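Local coordinates for protein AAR187Cp (Eremothecium gossypii, PDB 3ZIL) that probably regulates sister-chromatid cohesion by acting on cohesin through its helical C-terminal Wap1 domain, at residues Ile60-Gln74 with Ile94-Leu106. Numbering follows the deposited sequence.
Sequences IVKYRHREVWEWCFQ and IPLLRHDKRWAML
Trp69 of helix 54-72 lies between Leu96 and Phe73, with Leu96 CD1 3.4 Å from the centroid of its five-membered ring and Phe73 over the opposite face. Its benzo edge meets the face of Trp103 in a T-shaped stack, planes 80° apart, while Met105 SD sits at the pyrrole edge, a Met-aromatic contact. Leu106 CD1 covers the Phe73 ring, and Ile94 CD1 meets Ile60 CG2 and Val68 CG1.

Two side-chain N-H groups of the helix bond loop carbonyls, each from above the carbonyl plane: His65 NE2 to Ile94 O (2.9 Å) and Trp69 NE1 to Arg102 O (3.0 Å). With CG anti to the backbone N (chi1 -156°), His65 carries its ring to the loop, between Leu96 CD2 and Val61 CG2. A water donates to both Phe73 O and Met105 O.

In a side-on salt bridge, Arg102 NE (2.7 Å) and NH2 (2.8 Å) both grip Glu70 OE2, and Arg66 CD lies over one face of the Arg102 guanidinium.

Replacing Trp69 with an alanine would probably leave Arg102 O without its indole donor and open a gap between Leu96 and Phe73. Aromatic packing and side-chain-to-backbone bonds thus hold the 94-106 connection, which includes a short 3-10 turn at 101-105, against helix 54-72, with the charged pair at its partly exposed margin.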
loop_
_atom_site.group_PDB
_atom_site.type_symbol
_atom_site.label_atom_id
_atom_site.label_comp_id
_atom_site.label_asym_id
_atom_site.label_seq_id
_atom_site.Cartn_x
_atom_site.Cartn_y
_atom_site.Cartn_z
ATOM N N ILE A 60 -10.191 -2.791 -32.973
ATOM C CA ILE A 60 -10.989 -2.084 -31.939
ATOM C C ILE A 60 -10.323 -0.779 -31.540
ATOM O O ILE A 60 -10.944 0.317 -31.479
ATOM C CB ILE A 60 -11.241 -2.998 -30.706
ATOM C CG1 ILE A 60 -12.144 -4.176 -31.094
ATOM C CG2 ILE A 60 -11.815 -2.193 -29.534
ATOM C CD1 ILE A 60 -12.100 -5.337 -30.063
ATOM N N VAL A 61 -9.032 -0.836 -31.278
ATOM C CA VAL A 61 -8.444 0.326 -30.625
ATOM C C VAL A 61 -8.344 1.430 -31.673
ATOM O O VAL A 61 -8.628 2.608 -31.370
ATOM C CB VAL A 61 -7.086 -0.066 -29.973
ATOM C CG1 VAL A 61 -6.193 1.143 -29.764
ATOM C CG2 VAL A 61 -7.350 -0.784 -28.661
ATOM N N LYS A 62 -8.025 1.066 -32.936
ATOM C CA LYS A 62 -7.896 2.138 -33.959
ATOM C C LYS A 62 -9.177 2.763 -34.389
ATOM O O LYS A 62 -9.168 3.903 -34.819
ATOM C CB LYS A 62 -7.235 1.647 -35.266
ATOM C CG LYS A 62 -5.814 1.133 -35.092
ATOM C CD LYS A 62 -5.204 0.635 -36.412
ATOM C CE LYS A 62 -4.941 1.801 -37.364
ATOM N NZ LYS A 62 -3.633 1.710 -38.087
ATOM N N TYR A 63 -10.249 1.981 -34.412
ATOM C CA TYR A 63 -11.428 2.366 -35.132
ATOM C C TYR A 63 -12.699 2.297 -34.352
ATOM O O TYR A 63 -13.626 2.983 -34.745
ATOM C CB TYR A 63 -11.676 1.482 -36.346
ATOM C CG TYR A 63 -10.569 1.497 -37.328
ATOM C CD1 TYR A 63 -10.151 2.687 -37.929
ATOM C CD2 TYR A 63 -9.938 0.298 -37.691
ATOM C CE1 TYR A 63 -9.110 2.692 -38.839
ATOM C CE2 TYR A 63 -8.944 0.275 -38.616
ATOM C CZ TYR A 63 -8.549 1.469 -39.187
ATOM O OH TYR A 63 -7.549 1.425 -40.082
ATOM N N ARG A 64 -12.801 1.412 -33.349
ATOM C CA ARG A 64 -14.047 1.326 -32.598
ATOM C C ARG A 64 -13.896 1.377 -31.079
ATOM O O ARG A 64 -14.682 0.812 -30.380
ATOM C CB ARG A 64 -14.852 0.086 -33.079
ATOM C CG ARG A 64 -15.069 0.240 -34.574
ATOM C CD ARG A 64 -15.983 -0.810 -35.134
ATOM N NE ARG A 64 -17.319 -0.688 -34.597
ATOM C CZ ARG A 64 -18.317 -1.487 -34.948
ATOM N NH1 ARG A 64 -18.133 -2.462 -35.836
ATOM N NH2 ARG A 64 -19.488 -1.312 -34.396
ATOM N N HIS A 65 -12.852 2.033 -30.582
ATOM C CA HIS A 65 -12.530 1.957 -29.196
ATOM C C HIS A 65 -13.669 2.532 -28.329
ATOM O O HIS A 65 -14.153 1.891 -27.374
ATOM C CB HIS A 65 -11.207 2.671 -28.965
ATOM C CG HIS A 65 -10.466 2.197 -27.739
ATOM N ND1 HIS A 65 -9.252 2.695 -27.369
ATOM C CD2 HIS A 65 -10.820 1.219 -26.768
ATOM C CE1 HIS A 65 -8.851 2.066 -26.236
ATOM N NE2 HIS A 65 -9.838 1.172 -25.867
ATOM N N ARG A 66 -14.174 3.711 -28.664
ATOM C CA ARG A 66 -15.237 4.282 -27.837
ATOM C C ARG A 66 -16.524 3.464 -27.838
ATOM O O ARG A 66 -17.142 3.331 -26.801
ATOM C CB ARG A 66 -15.608 5.709 -28.238
ATOM C CG ARG A 66 -17.004 6.023 -27.646
ATOM C CD ARG A 66 -17.771 7.125 -28.309
ATOM N NE ARG A 66 -17.969 6.970 -29.752
ATOM C CZ ARG A 66 -19.038 6.360 -30.250
ATOM N NH1 ARG A 66 -19.935 5.815 -29.426
ATOM N NH2 ARG A 66 -19.199 6.276 -31.551
ATOM N N GLU A 67 -16.934 2.884 -28.965
ATOM C CA GLU A 67 -18.207 2.154 -28.953
ATOM C C GLU A 67 -18.027 0.824 -28.148
ATOM O O GLU A 67 -18.945 0.419 -27.379
ATOM C CB GLU A 67 -18.664 1.811 -30.394
ATOM C CG GLU A 67 -20.041 1.187 -30.471
ATOM C CD GLU A 67 -20.372 0.570 -31.827
ATOM O OE1 GLU A 67 -19.658 0.861 -32.810
ATOM O OE2 GLU A 67 -21.344 -0.223 -31.904
ATOM N N VAL A 68 -16.882 0.133 -28.353
ATOM C CA VAL A 68 -16.665 -1.131 -27.614
ATOM C C VAL A 68 -16.638 -0.832 -26.069
ATOM O O VAL A 68 -17.221 -1.548 -25.267
ATOM C CB VAL A 68 -15.373 -1.886 -28.135
ATOM C CG1 VAL A 68 -14.903 -3.038 -27.222
ATOM C CG2 VAL A 68 -15.659 -2.432 -29.498
ATOM N N TRP A 69 -15.976 0.261 -25.679
ATOM C CA TRP A 69 -15.809 0.604 -24.266
ATOM C C TRP A 69 -17.143 0.950 -23.672
ATOM O O TRP A 69 -17.448 0.495 -22.591
ATOM C CB TRP A 69 -14.864 1.798 -24.107
ATOM C CG TRP A 69 -14.417 2.100 -22.667
ATOM C CD1 TRP A 69 -15.028 2.950 -21.718
ATOM C CD2 TRP A 69 -13.246 1.524 -21.977
ATOM N NE1 TRP A 69 -14.338 2.942 -20.518
ATOM C CE2 TRP A 69 -13.211 2.134 -20.632
ATOM C CE3 TRP A 69 -12.216 0.647 -22.360
ATOM C CZ2 TRP A 69 -12.201 1.849 -19.738
ATOM C CZ3 TRP A 69 -11.182 0.377 -21.451
ATOM C CH2 TRP A 69 -11.181 0.957 -20.169
ATOM N N GLU A 70 -17.927 1.796 -24.354
ATOM C CA GLU A 70 -19.224 2.216 -23.771
ATOM C C GLU A 70 -20.171 1.020 -23.683
ATOM O O GLU A 70 -20.981 0.929 -22.748
ATOM C CB GLU A 70 -19.864 3.372 -24.553
ATOM C CG GLU A 70 -19.106 4.681 -24.371
ATOM C CD GLU A 70 -19.758 5.903 -25.055
ATOM O OE1 GLU A 70 -20.737 5.765 -25.823
ATOM O OE2 GLU A 70 -19.268 7.026 -24.815
ATOM N N TRP A 71 -20.052 0.111 -24.644
ATOM C CA TRP A 71 -20.807 -1.135 -24.598
ATOM C C TRP A 71 -20.384 -1.991 -23.421
ATOM O O TRP A 71 -21.256 -2.377 -22.613
ATOM C CB TRP A 71 -20.744 -1.927 -25.942
ATOM C CG TRP A 71 -21.616 -3.156 -25.886
ATOM C CD1 TRP A 71 -22.962 -3.240 -26.185
ATOM C CD2 TRP A 71 -21.244 -4.490 -25.407
ATOM N NE1 TRP A 71 -23.434 -4.538 -26.007
ATOM C CE2 TRP A 71 -22.440 -5.334 -25.557
ATOM C CE3 TRP A 71 -20.031 -5.086 -24.983
ATOM C CZ2 TRP A 71 -22.446 -6.675 -25.199
ATOM C CZ3 TRP A 71 -20.050 -6.434 -24.631
ATOM C CH2 TRP A 71 -21.229 -7.217 -24.731
ATOM N N CYS A 72 -19.071 -2.241 -23.237
ATOM C CA CYS A 72 -18.642 -3.082 -22.120
ATOM C C CYS A 72 -19.031 -2.455 -20.771
ATOM O O CYS A 72 -19.374 -3.166 -19.841
ATOM C CB CYS A 72 -17.119 -3.384 -22.107
ATOM S SG CYS A 72 -16.588 -4.329 -23.593
ATOM N N PHE A 73 -18.967 -1.141 -20.643
ATOM C CA PHE A 73 -19.057 -0.541 -19.274
ATOM C C PHE A 73 -20.343 0.174 -19.089
ATOM O O PHE A 73 -20.473 0.961 -18.190
ATOM C CB PHE A 73 -17.851 0.343 -18.932
ATOM C CG PHE A 73 -16.567 -0.431 -18.913
ATOM C CD1 PHE A 73 -16.283 -1.274 -17.859
ATOM C CD2 PHE A 73 -15.678 -0.398 -20.006
ATOM C CE1 PHE A 73 -15.081 -2.023 -17.848
ATOM C CE2 PHE A 73 -14.502 -1.136 -20.006
ATOM C CZ PHE A 73 -14.220 -1.983 -18.927
ATOM N N GLN A 74 -21.320 -0.137 -19.934
ATOM C CA GLN A 74 -22.650 0.556 -19.845
ATOM C C GLN A 74 -23.322 0.283 -18.465
ATOM O O GLN A 74 -23.936 1.166 -17.859
ATOM C CB GLN A 74 -23.587 0.131 -21.013
ATOM C CG GLN A 74 -24.757 1.096 -21.152
ATOM C CD GLN A 74 -25.817 0.646 -22.156
ATOM O OE1 GLN A 74 -25.707 -0.428 -22.764
ATOM N NE2 GLN A 74 -26.837 1.494 -22.364
ATOM N N ILE A 94 -7.516 -3.345 -23.545
ATOM C CA ILE A 94 -7.621 -2.184 -24.461
ATOM C C ILE A 94 -7.935 -1.005 -23.621
ATOM O O ILE A 94 -9.080 -0.464 -23.655
ATOM C CB ILE A 94 -8.744 -2.352 -25.529
ATOM C CG1 ILE A 94 -10.073 -2.780 -24.831
ATOM C CG2 ILE A 94 -8.274 -3.338 -26.641
ATOM C CD1 ILE A 94 -11.343 -2.658 -25.723
ATOM N N PRO A 95 -6.945 -0.603 -22.823
ATOM C CA PRO A 95 -7.110 0.502 -21.906
ATOM C C PRO A 95 -7.290 1.814 -22.691
ATOM O O PRO A 95 -6.676 1.998 -23.757
ATOM C CB PRO A 95 -5.739 0.520 -21.145
ATOM C CG PRO A 95 -4.766 -0.142 -22.097
ATOM C CD PRO A 95 -5.627 -1.262 -22.668
ATOM N N LEU A 96 -8.117 2.727 -22.193
ATOM C CA LEU A 96 -8.157 4.094 -22.758
ATOM C C LEU A 96 -6.910 4.856 -22.298
ATOM O O LEU A 96 -6.217 4.396 -21.369
ATOM C CB LEU A 96 -9.388 4.869 -22.236
ATOM C CG LEU A 96 -10.746 4.192 -22.414
ATOM C CD1 LEU A 96 -11.783 4.916 -21.572
ATOM C CD2 LEU A 96 -11.086 4.219 -23.908
ATOM N N LEU A 97 -6.612 6.015 -22.928
ATOM C CA LEU A 97 -5.508 6.837 -22.456
ATOM C C LEU A 97 -5.784 7.228 -21.029
ATOM O O LEU A 97 -6.981 7.301 -20.661
ATOM C CB LEU A 97 -5.439 8.121 -23.283
ATOM C CG LEU A 97 -5.362 8.046 -24.801
ATOM C CD1 LEU A 97 -5.813 9.405 -25.428
ATOM C CD2 LEU A 97 -3.946 7.610 -25.152
ATOM N N ARG A 98 -4.718 7.579 -20.272
ATOM C CA ARG A 98 -4.798 7.866 -18.824
ATOM C C ARG A 98 -5.862 8.915 -18.390
ATOM O O ARG A 98 -6.548 8.757 -17.365
ATOM C CB ARG A 98 -3.399 8.205 -18.187
ATOM C CG ARG A 98 -3.407 8.099 -16.632
ATOM C CD ARG A 98 -2.038 7.917 -15.916
ATOM N NE ARG A 98 -1.950 6.717 -15.033
ATOM C CZ ARG A 98 -2.553 6.561 -13.840
ATOM N NH1 ARG A 98 -3.327 7.536 -13.364
ATOM N NH2 ARG A 98 -2.405 5.421 -13.123
ATOM N N HIS A 99 -6.012 9.958 -19.178
ATOM C CA HIS A 99 -6.870 11.077 -18.794
ATOM C C HIS A 99 -8.208 11.026 -19.498
ATOM O O HIS A 99 -9.009 11.972 -19.427
ATOM C CB HIS A 99 -6.160 12.353 -19.201
ATOM C CG HIS A 99 -5.744 12.358 -20.683
ATOM N ND1 HIS A 99 -4.780 11.546 -21.174
ATOM C CD2 HIS A 99 -6.241 13.090 -21.792
ATOM C CE1 HIS A 99 -4.636 11.777 -22.515
ATOM N NE2 HIS A 99 -5.536 12.700 -22.884
ATOM N N ASP A 100 -8.485 9.954 -20.218
ATOM C CA ASP A 100 -9.802 9.836 -20.826
ATOM C C ASP A 100 -10.909 9.780 -19.717
ATOM O O ASP A 100 -10.921 8.886 -18.854
ATOM C CB ASP A 100 -9.802 8.601 -21.679
ATOM C CG ASP A 100 -10.996 8.520 -22.602
ATOM O OD1 ASP A 100 -12.125 8.854 -22.173
ATOM O OD2 ASP A 100 -10.765 8.046 -23.751
ATOM N N LYS A 101 -11.851 10.707 -19.756
ATOM C CA LYS A 101 -12.886 10.699 -18.748
ATOM C C LYS A 101 -13.786 9.439 -18.733
ATOM O O LYS A 101 -14.533 9.234 -17.755
ATOM C CB LYS A 101 -13.766 11.933 -18.903
ATOM C CG LYS A 101 -13.029 13.231 -18.580
ATOM C CD LYS A 101 -14.056 14.333 -18.339
ATOM C CE LYS A 101 -13.677 15.588 -19.082
ATOM N NZ LYS A 101 -12.449 16.170 -18.472
ATOM N N ARG A 102 -13.731 8.618 -19.788
ATOM C CA ARG A 102 -14.596 7.450 -19.838
ATOM C C ARG A 102 -14.038 6.360 -18.917
ATOM O O ARG A 102 -14.667 5.357 -18.729
ATOM C CB ARG A 102 -14.808 6.927 -21.280
ATOM C CG ARG A 102 -15.761 7.825 -22.088
ATOM C CD ARG A 102 -15.657 7.438 -23.569
ATOM N NE ARG A 102 -16.839 7.927 -24.257
ATOM C CZ ARG A 102 -16.812 8.951 -25.148
ATOM N NH1 ARG A 102 -15.657 9.512 -25.526
ATOM N NH2 ARG A 102 -17.918 9.331 -25.783
ATOM N N TRP A 103 -12.869 6.602 -18.310
ATOM C CA TRP A 103 -12.454 5.775 -17.195
ATOM C C TRP A 103 -13.457 5.886 -16.022
ATOM O O TRP A 103 -13.671 4.900 -15.321
ATOM C CB TRP A 103 -11.039 6.144 -16.751
ATOM C CG TRP A 103 -9.916 5.473 -17.519
ATOM C CD1 TRP A 103 -9.005 6.088 -18.389
ATOM C CD2 TRP A 103 -9.542 4.057 -17.533
ATOM N NE1 TRP A 103 -8.133 5.190 -18.902
ATOM C CE2 TRP A 103 -8.384 3.949 -18.429
ATOM C CE3 TRP A 103 -10.009 2.916 -16.888
ATOM C CZ2 TRP A 103 -7.733 2.736 -18.671
ATOM C CZ3 TRP A 103 -9.356 1.681 -17.160
ATOM C CH2 TRP A 103 -8.253 1.601 -18.022
ATOM N N ALA A 104 -14.157 7.022 -15.879
ATOM C CA ALA A 104 -15.168 7.232 -14.823
ATOM C C ALA A 104 -16.332 6.265 -15.017
ATOM O O ALA A 104 -17.141 6.065 -14.091
ATOM C CB ALA A 104 -15.714 8.678 -14.836
ATOM N N MET A 105 -16.418 5.570 -16.161
ATOM C CA MET A 105 -17.524 4.587 -16.193
ATOM C C MET A 105 -17.241 3.398 -15.279
ATOM O O MET A 105 -18.117 2.579 -15.098
ATOM C CB MET A 105 -17.893 4.083 -17.606
ATOM C CG MET A 105 -18.272 5.160 -18.592
ATOM S SD MET A 105 -18.400 4.404 -20.293
ATOM C CE MET A 105 -20.085 3.763 -20.253
ATOM N N LEU A 106 -16.002 3.272 -14.758
ATOM C CA LEU A 106 -15.663 2.260 -13.777
ATOM C C LEU A 106 -15.577 2.933 -12.413
ATOM O O LEU A 106 -14.450 3.404 -12.038
ATOM C CB LEU A 106 -14.305 1.558 -14.134
ATOM C CG LEU A 106 -14.220 0.745 -15.449
ATOM C CD1 LEU A 106 -14.236 1.680 -16.669
ATOM C CD2 LEU A 106 -12.976 -0.163 -15.482
HETATM O O HOH W 1 -20.614 2.568 -15.937
#